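Local coordinates for gingipain R2 Pro-Domain (Porphyromonas gingivalis, PDB 4IEF), which probably inhibits the arginine-specific cysteine protease gingipain R2 as the N-terminal pro-domain of its zymogen, at residues T193-E196 against D197-K200. Sequence-based numbering, arbitrary orientation.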
loop_
_atom_site.group_PDB
_atom_site.type_symbol
_atom_site.label_atom_id
_atom_site.label_comp_id
_atom_site.label_asym_id
_atom_site.label_seq_id
_atom_site.Cartn_x
_atom_site.Cartn_y
_atom_site.Cartn_z
ATOM N N THR A 193 -11.116 -4.141 16.261
ATOM C CA THR A 193 -11.243 -5.346 15.429
ATOM C C THR A 193 -10.902 -5.105 13.930
ATOM O O THR A 193 -10.932 -6.051 13.144
ATOM C CB THR A 193 -12.680 -5.920 15.593
ATOM O OG1 THR A 193 -12.759 -7.211 14.988
ATOM C CG2 THR A 193 -13.770 -5.003 15.031
ATOM N N GLY A 194 -10.577 -3.865 13.570
ATOM C CA GLY A 194 -10.298 -3.445 12.200
ATOM C C GLY A 194 -9.145 -4.102 11.467
ATOM O O GLY A 194 -9.133 -4.097 10.233
ATOM N N PHE A 195 -8.164 -4.661 12.197
ATOM C CA PHE A 195 -6.993 -5.297 11.587
ATOM C C PHE A 195 -7.138 -6.819 11.421
ATOM O O PHE A 195 -6.213 -7.449 10.907
ATOM C CB PHE A 195 -5.731 -4.977 12.403
ATOM C CG PHE A 195 -4.905 -3.839 11.849
ATOM C CD1 PHE A 195 -3.617 -4.059 11.378
ATOM C CD2 PHE A 195 -5.412 -2.541 11.808
ATOM C CE1 PHE A 195 -2.852 -3.006 10.872
ATOM C CE2 PHE A 195 -4.642 -1.488 11.316
ATOM C CZ PHE A 195 -3.372 -1.729 10.838
ATOM N N GLU A 196 -8.293 -7.403 11.815
ATOM C CA GLU A 196 -8.557 -8.847 11.719
ATOM C C GLU A 196 -8.421 -9.366 10.289
ATOM O O GLU A 196 -7.761 -10.382 10.083
ATOM C CB GLU A 196 -9.941 -9.208 12.277
ATOM C CG GLU A 196 -10.059 -9.136 13.793
ATOM C CD GLU A 196 -9.118 -10.030 14.574
ATOM O OE1 GLU A 196 -9.529 -11.161 14.917
ATOM O OE2 GLU A 196 -7.979 -9.597 14.862
ATOM N N ASP A 197 -8.995 -8.647 9.304
ATOM C CA ASP A 197 -8.921 -9.030 7.893
ATOM C C ASP A 197 -7.508 -8.831 7.320
ATOM O O ASP A 197 -7.143 -9.518 6.363
ATOM C CB ASP A 197 -9.946 -8.260 7.057
ATOM C CG ASP A 197 -10.505 -9.103 5.934
ATOM O OD1 ASP A 197 -11.415 -9.922 6.202
ATOM O OD2 ASP A 197 -10.021 -8.966 4.794
ATOM N N ILE A 198 -6.720 -7.905 7.908
ATOM C CA ILE A 198 -5.329 -7.659 7.510
ATOM C C ILE A 198 -4.498 -8.878 7.954
ATOM O O ILE A 198 -3.718 -9.397 7.158
ATOM C CB ILE A 198 -4.800 -6.306 8.086
ATOM C CG1 ILE A 198 -5.456 -5.111 7.361
ATOM C CG2 ILE A 198 -3.265 -6.210 8.036
ATOM C CD1 ILE A 198 -5.472 -3.823 8.140
ATOM N N TYR A 199 -4.711 -9.352 9.206
ATOM C CA TYR A 199 -4.019 -10.516 9.767
ATOM C C TYR A 199 -4.289 -11.777 8.944
ATOM O O TYR A 199 -3.371 -12.569 8.719
ATOM C CB TYR A 199 -4.444 -10.771 11.226
ATOM C CG TYR A 199 -4.227 -9.645 12.215
ATOM C CD1 TYR A 199 -5.114 -9.439 13.266
ATOM C CD2 TYR A 199 -3.089 -8.843 12.154
ATOM C CE1 TYR A 199 -4.907 -8.427 14.199
ATOM C CE2 TYR A 199 -2.877 -7.819 13.074
ATOM C CZ TYR A 199 -3.782 -7.624 14.104
ATOM O OH TYR A 199 -3.576 -6.639 15.035
ATOM N N LYS A 200 -5.551 -11.951 8.493
ATOM C CA LYS A 200 -6.003 -13.096 7.700
ATOM C C LYS A 200 -5.313 -13.147 6.335
ATOM O O LYS A 200 -4.978 -14.235 5.866
ATOM C CB LYS A 200 -7.529 -13.062 7.514
ATOM C CG LYS A 200 -8.312 -13.407 8.770
ATOM C CD LYS A 200 -9.813 -13.437 8.514
ATOM C CE LYS A 200 -10.607 -13.720 9.772
ATOM N NZ LYS A 200 -10.509 -15.141 10.213
HETATM O O HOH W 1 -11.030 -6.799 10.266
#
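The methyl CD1 of I198 sits over the centre of the F195 ring, 3.6 Å from the centroid. It is 7° off the ring normal, a CH-pi contact. I198 CG1 lies anti to the carbonyl carbon (chi1 -72°), and an extended chi2 carries CD1 onto the ring face. A second CH-pi contact links F195 and Y199. Here F195 CB lies 4.1 Å from the centroid of the Y199 ring, over the face. F195 O also lies above that ring, nearer its rim.

Backbone bonds also join the two segments. Y199 N donates to F195 O at 3.0 Å. A weak bond from I198 N reaches the same oxygen. K200 N donates to E196 O at 3.1 Å. These bonds form the first turn of the short helix 196-202, which a type I beta turn from T193 to E196 leads into. The pro-domain is built on antiparallel sheet and has little helix, and L141 of strand 133-141 packs against both F195 and I198. Water 1 bridges the turn and the helix, donating to T193 O and accepting from D197 N at 2.9 Å.

E196, D197 and Y199 have their main polar partners outside the two segments. E196 OE2 lies in the plane of the Y199 ring at its edge, 3.3 Å from Y199 CD1. The carboxylate is turned 86° from the ring. The same OE2 is hydrogen-bonded to Y206 OH, and Y199 OH to D143 N. Outside the two segments, D197 OD2 forms a salt bridge with a basic side chain of the other protein chain, whose backbone also packs on F195.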